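Local coordinates for uncharacterized protein YPL067C (Saccharomyces cerevisiae, PDB 5KCI) that is of unknown function but belongs to the DUF3605 family and may be linked to histidine triad proteins and amyloid toxicity, at residues S84-V89 / S109-P114; R90-P95 / V102-L107; W151-P156 / F165-L170. All coordinates share one frame; numbering follows the deposited sequence.

Overall arrangement
All three contacts lie in one four-stranded antiparallel sheet, in the order 87-91, 102-109, 165-172, 149-152. Interactions 1 and 2 are the two ends of the hairpin 87-91/102-109, with centres about 16 Å apart; interaction 3 pairs the other two strands and has its centre about 12 Å from that of interaction 1 and about 11 Å from that of interaction 2. S109 N lies 2.9 Å from F165 O, tying interaction 1 to interaction 3. H104 NE2 lies 2.8 Å from H168 ND1, joining interaction 2 to the sulfate pocket of interaction 3. The bound zinc is remote from that pocket, about 13 Å from the H166 side chain.

Interaction 1 (S84-V89 / S109-P114)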
ATOM      1  N   SER A  84      -7.826  -3.776 -13.661  1.00 43.86           N
ATOM      2  CA  SER A  84      -8.283  -3.331 -12.348  1.00 46.73           C
ATOM      3  C   SER A  84      -8.763  -4.486 -11.475  1.00 37.77           C
ATOM      4  O   SER A  84      -8.857  -4.334 -10.249  1.00 36.34           O
ATOM      5  CB  SER A  84      -9.387  -2.281 -12.502  1.00 53.11           C
ATOM      6  OG  SER A  84     -10.552  -2.804 -13.113  1.00 52.14           O
ATOM      7  N   THR A  85      -9.065  -5.641 -12.069  1.00 35.59           N
ATOM      8  CA  THR A  85      -9.468  -6.786 -11.274  1.00 35.04           C
ATOM      9  C   THR A  85      -8.315  -7.425 -10.523  1.00 40.71           C
ATOM     10  O   THR A  85      -8.554  -8.331  -9.716  1.00 42.65           O
ATOM     11  CB  THR A  85     -10.096  -7.873 -12.167  1.00 43.86           C
ATOM     12  OG1 THR A  85      -9.072  -8.456 -12.979  1.00 41.86           O
ATOM     13  CG2 THR A  85     -11.168  -7.294 -13.067  1.00 46.49           C
ATOM     14  N   LEU A  86      -7.079  -7.031 -10.811  1.00 40.53           N
ATOM     15  CA  LEU A  86      -5.897  -7.672 -10.264  1.00 38.25           C
ATOM     16  C   LEU A  86      -5.327  -6.933  -9.061  1.00 35.79           C
ATOM     17  O   LEU A  86      -4.296  -7.359  -8.525  1.00 31.56           O
ATOM     18  CB  LEU A  86      -4.817  -7.786 -11.347  1.00 38.58           C
ATOM     19  CG  LEU A  86      -5.154  -8.698 -12.542  1.00 40.74           C
ATOM     20  CD1 LEU A  86      -4.016  -8.727 -13.548  1.00 47.49           C
ATOM     21  CD2 LEU A  86      -5.464 -10.110 -12.080  1.00 42.85           C
ATOM     22  N   TYR A  87      -5.942  -5.825  -8.641  1.00 31.67           N
ATOM     23  CA  TYR A  87      -5.426  -5.085  -7.503  1.00 26.01           C
ATOM     24  C   TYR A  87      -6.561  -4.360  -6.796  1.00 28.18           C
ATOM     25  O   TYR A  87      -7.675  -4.242  -7.308  1.00 33.13           O
ATOM     26  CB  TYR A  87      -4.326  -4.097  -7.949  1.00 24.95           C
ATOM     27  CG  TYR A  87      -4.762  -3.128  -9.011  1.00 28.75           C
ATOM     28  CD1 TYR A  87      -5.413  -1.933  -8.697  1.00 28.07           C
ATOM     29  CD2 TYR A  87      -4.528  -3.407 -10.344  1.00 32.06           C
ATOM     30  CE1 TYR A  87      -5.806  -1.046  -9.704  1.00 28.40           C
ATOM     31  CE2 TYR A  87      -4.927  -2.533 -11.351  1.00 32.82           C
ATOM     32  CZ  TYR A  87      -5.570  -1.367 -11.033  1.00 27.13           C
ATOM     33  OH  TYR A  87      -5.959  -0.504 -12.050  1.00 31.37           O
ATOM     34  N   ALA A  88      -6.256  -3.856  -5.605  1.00 25.96           N
ATOM     35  CA  ALA A  88      -7.229  -3.099  -4.833  1.00 28.50           C
ATOM     36  C   ALA A  88      -6.483  -2.179  -3.880  1.00 33.38           C
ATOM     37  O   ALA A  88      -5.473  -2.570  -3.295  1.00 27.82           O
ATOM     38  CB  ALA A  88      -8.163  -4.031  -4.061  1.00 27.53           C
ATOM     39  N   VAL A  89      -6.983  -0.961  -3.724  1.00 28.41           N
ATOM     40  CA  VAL A  89      -6.402   0.013  -2.805  1.00 28.99           C
ATOM     41  C   VAL A  89      -7.393   0.249  -1.671  1.00 31.05           C
ATOM     42  O   VAL A  89      -8.597   0.426  -1.905  1.00 33.29           O
ATOM     43  CB  VAL A  89      -6.007   1.314  -3.532  1.00 31.23           C
ATOM     44  CG1 VAL A  89      -7.187   1.952  -4.181  1.00 45.21           C
ATOM     45  CG2 VAL A  89      -5.353   2.282  -2.560  1.00 32.10           C
ATOM     46  N   SER A 109      -2.210  -6.709  -4.414  1.00 26.65           N
ATOM     47  CA  SER A 109      -2.055  -7.174  -5.785  1.00 30.33           C
ATOM     48  C   SER A 109      -2.166  -8.699  -5.858  1.00 29.17           C
ATOM     49  O   SER A 109      -1.507  -9.396  -5.094  1.00 25.59           O
ATOM     50  CB  SER A 109      -0.705  -6.752  -6.372  1.00 29.13           C
ATOM     51  OG  SER A 109      -0.568  -7.204  -7.709  1.00 26.49           O
ATOM     52  N   LYS A 110      -3.005  -9.182  -6.773  1.00 31.27           N
ATOM     53  CA  LYS A 110      -3.129 -10.612  -7.056  1.00 35.88           C
ATOM     54  C   LYS A 110      -1.835 -11.185  -7.601  1.00 36.81           C
ATOM     55  O   LYS A 110      -1.559 -12.377  -7.429  1.00 33.56           O
ATOM     56  CB  LYS A 110      -4.241 -10.843  -8.079  1.00 45.82           C
ATOM     57  CG  LYS A 110      -5.636 -11.053  -7.548  1.00 51.53           C
ATOM     58  CD  LYS A 110      -6.504 -11.735  -8.617  1.00 50.57           C
ATOM     59  CE  LYS A 110      -7.989 -11.387  -8.479  1.00 57.67           C
ATOM     60  NZ  LYS A 110      -8.723 -11.424  -9.783  1.00 66.70           N
ATOM     61  N   VAL A 111      -1.058 -10.365  -8.303  1.00 32.23           N
ATOM     62  CA  VAL A 111       0.231 -10.753  -8.860  1.00 33.83           C
ATOM     63  C   VAL A 111       1.307 -10.235  -7.923  1.00 36.80           C
ATOM     64  O   VAL A 111       1.396  -9.026  -7.655  1.00 34.73           O
ATOM     65  CB  VAL A 111       0.419 -10.189 -10.278  1.00 31.31           C
ATOM     66  CG1 VAL A 111       1.727 -10.674 -10.878  1.00 30.01           C
ATOM     67  CG2 VAL A 111      -0.745 -10.578 -11.165  1.00 39.13           C
ATOM     68  N   ALA A 112       2.116 -11.143  -7.406  1.00 32.07           N
ATOM     69  CA  ALA A 112       3.219 -10.715  -6.568  1.00 36.28           C
ATOM     70  C   ALA A 112       4.235  -9.947  -7.411  1.00 35.57           C
ATOM     71  O   ALA A 112       4.414 -10.209  -8.606  1.00 34.07           O
ATOM     72  CB  ALA A 112       3.866 -11.934  -5.893  1.00 42.59           C
ATOM     73  N   LEU A 113       4.880  -8.978  -6.766  1.00 34.68           N
ATOM     74  CA  LEU A 113       6.017  -8.244  -7.293  1.00 33.69           C
ATOM     75  C   LEU A 113       7.208  -8.488  -6.372  1.00 40.73           C
ATOM     76  O   LEU A 113       7.165  -8.085  -5.194  1.00 36.06           O
ATOM     77  CB  LEU A 113       5.712  -6.747  -7.393  1.00 30.10           C
ATOM     78  CG  LEU A 113       4.558  -6.417  -8.342  1.00 32.17           C
ATOM     79  CD1 LEU A 113       3.285  -6.208  -7.550  1.00 28.44           C
ATOM     80  CD2 LEU A 113       4.886  -5.202  -9.206  1.00 43.95           C
ATOM     81  N   PRO A 114       8.352  -9.190  -6.871  1.00 44.03           N
ATOM     82  CA  PRO A 114       9.468  -9.614  -5.987  1.00 41.77           C
ATOM     83  C   PRO A 114      10.418  -8.478  -5.616  1.00 43.12           C
ATOM     84  O   PRO A 114      11.630  -8.510  -5.885  1.00 37.93           O
ATOM     85  CB  PRO A 114      10.167 -10.687  -6.834  1.00 42.56           C
ATOM     86  CG  PRO A 114       9.300 -10.960  -8.036  1.00 43.62           C
ATOM     87  CD  PRO A 114       8.454  -9.757  -8.229  1.00 49.89           C
TER
HETATM   88  O   HOH W   1      -1.915  -6.670  -9.931  1.00 28.58           O
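K110 reaches back over the 84-89 segment, and its side chain can be traced atom by atom along the backbone carbonyls of L86 and T85. K110 CB sits 3.5 Å from L86 O, and K110 CG follows at 4.0 Å from that same L86 O. Beyond CG the chain is extended, which carries it across the L86 side chain at about a right angle; here K110 CD meets L86 CD2 at 4.0 Å. K110 CE then comes to 3.3 Å from T85 O, and the chain ends with K110 NZ donating a 3.1 Å hydrogen bond to T85 O. That donor stands above the carbonyl plane, 43° out of it, and the K110 chain also makes a cation-pi contact with W66.

L86 O is gripped twice. K110 N donates to L86 O over 2.8 Å with an angle at the hydrogen of 166°, and a water donates to both L86 O and S109 OG. The S109 hydroxyl stands anti to the backbone N (chi1 -180°), and S109 OG itself donates to V111 O at 2.7 Å, so OG links the water to the chain just after the strand. L86 CD1 and V111 CG2 add a loose apolar touch.

Next to this, Y87 and S109 form an antiparallel non-hydrogen-bonded pair with side chains on one face of the sheet, but the Y87 ring leads off to bond through OH to F195 O and to meet F133 edge-to-face. The geometry is that of the open end of a beta hairpin, where K110 and a water hold the carbonyls of T85 and L86, just ahead of strand 87-91.

Interaction 2 (R90-P95 / V102-L107)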
ATOM      1  N   ARG A  90      -6.891   0.207  -0.435  1.00 31.05           N
ATOM      2  CA  ARG A  90      -7.686   0.413   0.764  1.00 28.62           C
ATOM      3  C   ARG A  90      -6.974   1.389   1.682  1.00 29.46           C
ATOM      4  O   ARG A  90      -5.755   1.530   1.621  1.00 29.54           O
ATOM      5  CB  ARG A  90      -7.911  -0.903   1.526  1.00 27.88           C
ATOM      6  CG  ARG A  90      -8.680  -1.956   0.761  1.00 36.87           C
ATOM      7  CD  ARG A  90     -10.158  -1.661   0.758  1.00 43.36           C
ATOM      8  NE  ARG A  90     -10.958  -2.697   0.106  1.00 44.89           N
ATOM      9  CZ  ARG A  90     -11.149  -2.794  -1.206  1.00 50.36           C
ATOM     10  NH1 ARG A  90     -10.588  -1.931  -2.031  1.00 50.32           N
ATOM     11  NH2 ARG A  90     -11.898  -3.773  -1.695  1.00 53.88           N
ATOM     12  N   ALA A  91      -7.743   2.109   2.496  1.00 30.87           N
ATOM     13  CA  ALA A  91      -7.138   2.852   3.592  1.00 29.26           C
ATOM     14  C   ALA A  91      -6.655   1.875   4.657  1.00 38.19           C
ATOM     15  O   ALA A  91      -7.329   0.888   4.952  1.00 35.91           O
ATOM     16  CB  ALA A  91      -8.148   3.845   4.186  1.00 40.84           C
ATOM     17  N   ASN A  92      -5.457   2.114   5.195  1.00 34.53           N
ATOM     18  CA  ASN A  92      -4.961   1.298   6.301  1.00 34.06           C
ATOM     19  C   ASN A  92      -5.786   1.605   7.544  1.00 39.87           C
ATOM     20  O   ASN A  92      -5.876   2.763   7.969  1.00 31.60           O
ATOM     21  CB  ASN A  92      -3.475   1.547   6.572  1.00 32.68           C
ATOM     22  CG  ASN A  92      -2.859   0.483   7.494  1.00 30.43           C
ATOM     23  OD1 ASN A  92      -3.510  -0.001   8.426  1.00 31.01           O
ATOM     24  ND2 ASN A  92      -1.605   0.126   7.241  1.00 38.65           N
ATOM     25  N   ASP A  93      -6.391   0.565   8.138  1.00 48.09           N
ATOM     26  CA  ASP A  93      -7.211   0.773   9.331  1.00 54.65           C
ATOM     27  C   ASP A  93      -6.381   1.150  10.551  1.00 43.14           C
ATOM     28  O   ASP A  93      -6.912   1.758  11.491  1.00 38.88           O
ATOM     29  CB  ASP A  93      -8.028  -0.492   9.652  1.00 51.55           C
ATOM     30  CG  ASP A  93      -9.221  -0.670   8.730  1.00 50.47           C
ATOM     31  OD1 ASP A  93      -9.818   0.348   8.322  1.00 52.46           O
ATOM     32  OD2 ASP A  93      -9.558  -1.836   8.416  1.00 56.15           O
ATOM     33  N   PHE A  94      -5.105   0.787  10.566  1.00 41.95           N
ATOM     34  CA  PHE A  94      -4.233   0.967  11.719  1.00 37.86           C
ATOM     35  C   PHE A  94      -2.950   1.607  11.231  1.00 35.80           C
ATOM     36  O   PHE A  94      -1.873   1.011  11.266  1.00 36.37           O
ATOM     37  CB  PHE A  94      -4.004  -0.370  12.428  1.00 38.87           C
ATOM     38  CG  PHE A  94      -5.289  -1.000  12.906  1.00 45.82           C
ATOM     39  CD1 PHE A  94      -5.894  -0.576  14.081  1.00 51.16           C
ATOM     40  CD2 PHE A  94      -5.913  -1.977  12.156  1.00 45.81           C
ATOM     41  CE1 PHE A  94      -7.080  -1.139  14.512  1.00 51.62           C
ATOM     42  CE2 PHE A  94      -7.108  -2.542  12.579  1.00 45.62           C
ATOM     43  CZ  PHE A  94      -7.685  -2.128  13.755  1.00 51.25           C
ATOM     44  N   PRO A  95      -3.035   2.859  10.781  1.00 32.81           N
ATOM     45  CA  PRO A  95      -1.885   3.472  10.115  1.00 30.25           C
ATOM     46  C   PRO A  95      -0.693   3.605  11.043  1.00 25.29           C
ATOM     47  O   PRO A  95      -0.833   3.702  12.268  1.00 35.63           O
ATOM     48  CB  PRO A  95      -2.393   4.855   9.699  1.00 34.22           C
ATOM     49  CG  PRO A  95      -3.817   4.961  10.111  1.00 35.41           C
ATOM     50  CD  PRO A  95      -4.189   3.760  10.916  1.00 34.82           C
ATOM     51  N   VAL A 102      -0.034  13.010   6.177  1.00 26.78           N
ATOM     52  CA  VAL A 102       0.387  11.759   5.544  1.00 23.88           C
ATOM     53  C   VAL A 102      -0.724  10.726   5.666  1.00 26.79           C
ATOM     54  O   VAL A 102      -1.144  10.362   6.771  1.00 30.52           O
ATOM     55  CB  VAL A 102       1.689  11.244   6.162  1.00 26.06           C
ATOM     56  CG1 VAL A 102       2.071   9.896   5.508  1.00 27.72           C
ATOM     57  CG2 VAL A 102       2.804  12.260   5.956  1.00 25.67           C
ATOM     58  N   VAL A 103      -1.155  10.206   4.521  1.00 27.81           N
ATOM     59  CA  VAL A 103      -2.250   9.264   4.417  1.00 24.67           C
ATOM     60  C   VAL A 103      -1.622   7.915   4.126  1.00 26.62           C
ATOM     61  O   VAL A 103      -0.770   7.817   3.241  1.00 26.99           O
ATOM     62  CB  VAL A 103      -3.214   9.678   3.301  1.00 28.23           C
ATOM     63  CG1 VAL A 103      -4.271   8.664   3.083  1.00 29.56           C
ATOM     64  CG2 VAL A 103      -3.862  11.034   3.658  1.00 37.09           C
ATOM     65  N   HIS A 104      -2.027   6.896   4.873  1.00 28.17           N
ATOM     66  CA  HIS A 104      -1.410   5.568   4.780  1.00 25.85           C
ATOM     67  C   HIS A 104      -2.393   4.640   4.081  1.00 24.71           C
ATOM     68  O   HIS A 104      -3.411   4.248   4.671  1.00 29.70           O
ATOM     69  CB  HIS A 104      -1.087   5.080   6.186  1.00 27.67           C
ATOM     70  CG  HIS A 104      -0.314   3.817   6.231  1.00 27.96           C
ATOM     71  ND1 HIS A 104       0.309   3.386   7.379  1.00 29.79           N
ATOM     72  CD2 HIS A 104      -0.053   2.886   5.283  1.00 27.75           C
ATOM     73  CE1 HIS A 104       0.905   2.229   7.148  1.00 35.79           C
ATOM     74  NE2 HIS A 104       0.695   1.897   5.885  1.00 27.39           N
ATOM     75  N   LEU A 105      -2.105   4.298   2.838  1.00 22.71           N
ATOM     76  CA  LEU A 105      -2.938   3.382   2.065  1.00 24.12           C
ATOM     77  C   LEU A 105      -2.224   2.052   1.921  1.00 23.80           C
ATOM     78  O   LEU A 105      -1.022   1.960   2.141  1.00 24.29           O
ATOM     79  CB  LEU A 105      -3.251   3.929   0.667  1.00 26.07           C
ATOM     80  CG  LEU A 105      -3.816   5.344   0.591  1.00 28.44           C
ATOM     81  CD1 LEU A 105      -4.057   5.731  -0.865  1.00 26.55           C
ATOM     82  CD2 LEU A 105      -5.112   5.442   1.391  1.00 28.84           C
ATOM     83  N   VAL A 106      -2.993   1.032   1.544  1.00 24.63           N
ATOM     84  CA  VAL A 106      -2.477  -0.304   1.263  1.00 21.28           C
ATOM     85  C   VAL A 106      -2.953  -0.682  -0.122  1.00 22.38           C
ATOM     86  O   VAL A 106      -4.145  -0.577  -0.421  1.00 26.89           O
ATOM     87  CB  VAL A 106      -2.936  -1.346   2.292  1.00 23.39           C
ATOM     88  CG1 VAL A 106      -2.318  -2.746   1.942  1.00 29.67           C
ATOM     89  CG2 VAL A 106      -2.542  -0.916   3.692  1.00 28.14           C
ATOM     90  N   LEU A 107      -2.022  -1.106  -0.956  1.00 23.22           N
ATOM     91  CA  LEU A 107      -2.267  -1.579  -2.302  1.00 25.35           C
ATOM     92  C   LEU A 107      -2.025  -3.084  -2.366  1.00 25.63           C
ATOM     93  O   LEU A 107      -0.881  -3.529  -2.322  1.00 26.54           O
ATOM     94  CB  LEU A 107      -1.327  -0.873  -3.276  1.00 25.22           C
ATOM     95  CG  LEU A 107      -1.288  -1.371  -4.711  1.00 27.63           C
ATOM     96  CD1 LEU A 107      -2.635  -1.181  -5.393  1.00 27.27           C
ATOM     97  CD2 LEU A 107      -0.180  -0.600  -5.475  1.00 29.59           C
TER
HETATM   98  O   HOH W   2      -5.509   5.394   6.818  1.00 58.29           O
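R90 and V106 form an antiparallel hydrogen-bonded pair near the turn end of the beta hairpin made by strands 87-91 and 102-109, and the contact is mainly backbone pairing finished by an asparagine laid against a histidine. The evidence for the pairing is a reciprocal couple of bonds, R90 N to V106 O at 2.9 Å and V106 N to R90 O at 2.8 Å, both nearly straight. A91 and L105 follow as a non-hydrogen-bonded pair. A further bond, from N92 N to H104 O at 3.0 Å, extends the backbone pairing just past the strand.

N92 carries the side-chain contact. Its CG lies anti to the backbone N (chi1 -167°), and the side chain runs beside that of H104, pointing the same way, with amide and ring planes 62° apart. N92 CB stands over the H104 ring, 4.0 Å from its centroid in a CH-pi contact, while ND2 lies above the same ring toward its rim. V106 CG2 packs against the amide, 3.8 Å from N92 ND2. P95 touches the histidine at its base, P95 CB to H104 CB at 3.8 Å. H104 NE2 pairs with H168 ND1 of the neighbouring strand 165-172, and H104 ND1 with the backbone N of Y96 in the hairpin loop, which should fix the rotation of the ring that N92 covers. The guanidinium end of R90 turns away from strand 102-109, and this side chain comes within about 4 Å of the bound zinc. The N92 amide is also held from within its own segment: F94 N donates to N92 OD1 over 2.8 Å, closing an Asx turn.

Interaction 3 (W151-P156 / F165-L170); sequences WFVNYP and FHAHVL. With SO4 (sulfate ion), chain D.
F152 and H168 form an antiparallel hydrogen-bonded pair, F152 N to H168 O at 2.9 Å and H168 N to F152 O at 2.8 Å, with W151 and V169 the adjoining non-hydrogen-bonded pair. F152 CG stands between the backbone N and the carbonyl carbon (chi1 58°), the crowded position, and the ring lies over the base of H168. H168 CB sits over one face of the F152 ring, 3.5 Å from the centroid, a CH-pi contact; the imidazole is almost parallel, at 10°, but slid so far that the rings barely overlap. L170 CD1 approaches the edge of the F152 ring. An alanine here would remove the ring and is likely to leave H168 CB without its packing partner, opening a gap beside L170.

H168 NE2 donates to O2 of the sulfate, probably from the crystallisation liquor, over 2.8 Å at a nearly straight 172°. H166 NE2 donates to sulfate O1 at 2.7 Å. N154 ND2 donates to both O4 (3.0 Å) and O2 of the sulfate and is also hydrogen-bonded to Y96 OH; S160 N adds another bond to the anion. A water joins N154 N, H166 O and sulfate O2. H166 and H168 alternate along one strand and H104 comes from the next, a cluster that may underlie the histidine triad association, though the sulfate alone does not establish a substrate site.

V153 CG2 packs on F165 CZ at 3.6 Å. W151 lies against helix 120-135 and bonds through NE1 to N131, while F152 and L170 meet helix 19-28; strand 149-152 is one of the sheet's two outer strands, and strand 102-109 flanks 165-172 on its other side.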
ATOM      1  N   TRP A 151       6.358   4.650  -1.217  1.00 24.20           N
ATOM      2  CA  TRP A 151       5.805   3.323  -1.011  1.00 24.33           C
ATOM      3  C   TRP A 151       6.892   2.405  -0.480  1.00 22.37           C
ATOM      4  O   TRP A 151       8.087   2.646  -0.674  1.00 25.34           O
ATOM      5  CB  TRP A 151       5.192   2.741  -2.299  1.00 27.15           C
ATOM      6  CG  TRP A 151       6.166   2.433  -3.393  1.00 22.93           C
ATOM      7  CD1 TRP A 151       6.583   3.276  -4.392  1.00 26.00           C
ATOM      8  CD2 TRP A 151       6.841   1.174  -3.628  1.00 20.59           C
ATOM      9  NE1 TRP A 151       7.477   2.628  -5.215  1.00 27.75           N
ATOM     10  CE2 TRP A 151       7.648   1.343  -4.771  1.00 29.95           C
ATOM     11  CE3 TRP A 151       6.841  -0.056  -2.974  1.00 28.03           C
ATOM     12  CZ2 TRP A 151       8.455   0.311  -5.293  1.00 31.16           C
ATOM     13  CZ3 TRP A 151       7.654  -1.094  -3.496  1.00 34.05           C
ATOM     14  CH2 TRP A 151       8.440  -0.893  -4.639  1.00 33.29           C
ATOM     15  N   PHE A 152       6.444   1.361   0.226  1.00 22.73           N
ATOM     16  CA  PHE A 152       7.355   0.330   0.681  1.00 22.25           C
ATOM     17  C   PHE A 152       6.587  -0.961   0.850  1.00 24.20           C
ATOM     18  O   PHE A 152       5.371  -0.976   1.039  1.00 27.15           O
ATOM     19  CB  PHE A 152       8.035   0.664   2.006  1.00 21.39           C
ATOM     20  CG  PHE A 152       7.075   0.914   3.141  1.00 26.90           C
ATOM     21  CD1 PHE A 152       6.466   2.163   3.318  1.00 27.07           C
ATOM     22  CD2 PHE A 152       6.817  -0.074   4.067  1.00 27.87           C
ATOM     23  CE1 PHE A 152       5.597   2.369   4.359  1.00 23.05           C
ATOM     24  CE2 PHE A 152       5.942   0.128   5.116  1.00 29.32           C
ATOM     25  CZ  PHE A 152       5.335   1.346   5.279  1.00 30.05           C
ATOM     26  N   VAL A 153       7.342  -2.052   0.825  1.00 25.38           N
ATOM     27  CA  VAL A 153       6.798  -3.366   1.083  1.00 22.07           C
ATOM     28  C   VAL A 153       7.538  -3.927   2.289  1.00 22.55           C
ATOM     29  O   VAL A 153       8.768  -4.032   2.267  1.00 28.17           O
ATOM     30  CB  VAL A 153       6.967  -4.293  -0.132  1.00 25.27           C
ATOM     31  CG1 VAL A 153       6.551  -5.687   0.231  1.00 30.97           C
ATOM     32  CG2 VAL A 153       6.127  -3.757  -1.294  1.00 25.10           C
ATOM     33  N   ASN A 154       6.797  -4.291   3.321  1.00 22.58           N
ATOM     34  CA  ASN A 154       7.410  -4.828   4.520  1.00 26.46           C
ATOM     35  C   ASN A 154       8.091  -6.161   4.231  1.00 28.59           C
ATOM     36  O   ASN A 154       7.591  -6.991   3.465  1.00 29.57           O
ATOM     37  CB  ASN A 154       6.379  -5.009   5.616  1.00 27.86           C
ATOM     38  CG  ASN A 154       6.187  -3.747   6.451  1.00 27.83           C
ATOM     39  OD1 ASN A 154       7.067  -2.897   6.508  1.00 26.37           O
ATOM     40  ND2 ASN A 154       5.083  -3.672   7.147  1.00 31.94           N
ATOM     41  N   TYR A 155       9.259  -6.330   4.824  1.00 25.49           N
ATOM     42  CA  TYR A 155      10.036  -7.560   4.661  1.00 26.83           C
ATOM     43  C   TYR A 155       9.300  -8.732   5.280  1.00 27.35           C
ATOM     44  O   TYR A 155       8.406  -8.562   6.114  1.00 28.12           O
ATOM     45  CB  TYR A 155      11.396  -7.437   5.337  1.00 29.99           C
ATOM     46  CG  TYR A 155      12.215  -6.239   4.892  1.00 28.40           C
ATOM     47  CD1 TYR A 155      12.756  -6.188   3.641  1.00 27.92           C
ATOM     48  CD2 TYR A 155      12.476  -5.174   5.769  1.00 30.45           C
ATOM     49  CE1 TYR A 155      13.527  -5.132   3.210  1.00 32.98           C
ATOM     50  CE2 TYR A 155      13.249  -4.102   5.348  1.00 27.56           C
ATOM     51  CZ  TYR A 155      13.772  -4.083   4.062  1.00 33.59           C
ATOM     52  OH  TYR A 155      14.549  -3.051   3.591  1.00 33.70           O
ATOM     53  N   PRO A 156       9.720  -9.961   4.950  1.00 29.00           N
ATOM     54  CA  PRO A 156       9.102 -11.135   5.581  1.00 36.01           C
ATOM     55  C   PRO A 156       9.078 -11.106   7.101  1.00 33.56           C
ATOM     56  O   PRO A 156       8.069 -11.503   7.702  1.00 36.51           O
ATOM     57  CB  PRO A 156       9.959 -12.291   5.051  1.00 35.39           C
ATOM     58  CG  PRO A 156      10.359 -11.833   3.661  1.00 33.22           C
ATOM     59  CD  PRO A 156      10.593 -10.312   3.820  1.00 29.29           C
ATOM     60  N   PHE A 165       0.419 -10.194  -1.998  1.00 32.06           N
ATOM     61  CA  PHE A 165       1.270  -9.017  -2.079  1.00 27.12           C
ATOM     62  C   PHE A 165       0.511  -7.770  -1.643  1.00 23.34           C
ATOM     63  O   PHE A 165      -0.621  -7.531  -2.074  1.00 27.54           O
ATOM     64  CB  PHE A 165       1.779  -8.826  -3.497  1.00 30.44           C
ATOM     65  CG  PHE A 165       2.634  -7.595  -3.658  1.00 27.83           C
ATOM     66  CD1 PHE A 165       4.012  -7.667  -3.506  1.00 32.72           C
ATOM     67  CD2 PHE A 165       2.059  -6.375  -3.925  1.00 28.77           C
ATOM     68  CE1 PHE A 165       4.794  -6.517  -3.630  1.00 29.42           C
ATOM     69  CE2 PHE A 165       2.849  -5.234  -4.051  1.00 37.54           C
ATOM     70  CZ  PHE A 165       4.223  -5.329  -3.912  1.00 32.77           C
ATOM     71  N   HIS A 166       1.130  -6.979  -0.779  1.00 23.95           N
ATOM     72  CA  HIS A 166       0.604  -5.657  -0.483  1.00 29.35           C
ATOM     73  C   HIS A 166       1.749  -4.693  -0.244  1.00 24.79           C
ATOM     74  O   HIS A 166       2.766  -5.052   0.368  1.00 25.80           O
ATOM     75  CB  HIS A 166      -0.331  -5.643   0.723  1.00 22.77           C
ATOM     76  CG  HIS A 166       0.212  -6.333   1.935  1.00 25.96           C
ATOM     77  ND1 HIS A 166       0.395  -7.698   1.994  1.00 28.61           N
ATOM     78  CD2 HIS A 166       0.572  -5.854   3.152  1.00 26.67           C
ATOM     79  CE1 HIS A 166       0.880  -8.027   3.179  1.00 26.41           C
ATOM     80  NE2 HIS A 166       0.991  -6.923   3.902  1.00 30.31           N
ATOM     81  N   ALA A 167       1.566  -3.486  -0.779  1.00 27.69           N
ATOM     82  CA  ALA A 167       2.489  -2.383  -0.631  1.00 23.44           C
ATOM     83  C   ALA A 167       1.821  -1.299   0.197  1.00 27.27           C
ATOM     84  O   ALA A 167       0.616  -1.064   0.087  1.00 26.22           O
ATOM     85  CB  ALA A 167       2.913  -1.800  -1.993  1.00 21.50           C
ATOM     86  N   HIS A 168       2.609  -0.661   1.033  1.00 23.33           N
ATOM     87  CA  HIS A 168       2.185   0.522   1.760  1.00 23.11           C
ATOM     88  C   HIS A 168       2.443   1.735   0.871  1.00 19.09           C
ATOM     89  O   HIS A 168       3.567   1.945   0.415  1.00 20.73           O
ATOM     90  CB  HIS A 168       2.916   0.602   3.092  1.00 26.20           C
ATOM     91  CG  HIS A 168       2.622  -0.556   3.985  1.00 25.71           C
ATOM     92  ND1 HIS A 168       1.604  -0.529   4.905  1.00 23.64           N
ATOM     93  CD2 HIS A 168       3.150  -1.808   4.038  1.00 28.87           C
ATOM     94  CE1 HIS A 168       1.539  -1.697   5.527  1.00 28.16           C
ATOM     95  NE2 HIS A 168       2.469  -2.488   5.022  1.00 24.02           N
ATOM     96  N   VAL A 169       1.387   2.482   0.569  1.00 23.60           N
ATOM     97  CA  VAL A 169       1.454   3.630  -0.326  1.00 20.39           C
ATOM     98  C   VAL A 169       1.096   4.833   0.515  1.00 22.18           C
ATOM     99  O   VAL A 169      -0.013   4.891   1.052  1.00 22.01           O
ATOM    100  CB  VAL A 169       0.489   3.511  -1.508  1.00 20.19           C
ATOM    101  CG1 VAL A 169       0.494   4.747  -2.351  1.00 20.74           C
ATOM    102  CG2 VAL A 169       0.816   2.288  -2.387  1.00 26.74           C
ATOM    103  N   LEU A 170       2.032   5.758   0.646  1.00 22.43           N
ATOM    104  CA  LEU A 170       1.894   6.947   1.466  1.00 22.23           C
ATOM    105  C   LEU A 170       1.718   8.147   0.562  1.00 20.15           C
ATOM    106  O   LEU A 170       2.480   8.321  -0.390  1.00 23.74           O
ATOM    107  CB  LEU A 170       3.135   7.165   2.338  1.00 23.33           C
ATOM    108  CG  LEU A 170       3.568   5.957   3.181  1.00 24.18           C
ATOM    109  CD1 LEU A 170       4.723   6.363   4.078  1.00 26.08           C
ATOM    110  CD2 LEU A 170       2.454   5.413   4.015  1.00 21.81           C
TER
HETATM  111  S   SO4 D 203       2.119  -5.681   6.776  1.00 42.29           S
HETATM  112  O1  SO4 D 203       1.487  -7.006   6.574  1.00 43.09           O
HETATM  113  O2  SO4 D 203       2.850  -5.201   5.617  1.00 39.52           O
HETATM  114  O3  SO4 D 203       1.075  -4.681   7.091  1.00 51.00           O
HETATM  115  O4  SO4 D 203       3.043  -5.758   7.901  1.00 48.63           O
HETATM  116  O   HOH W   3       3.956  -4.877   2.908  1.00 23.89           O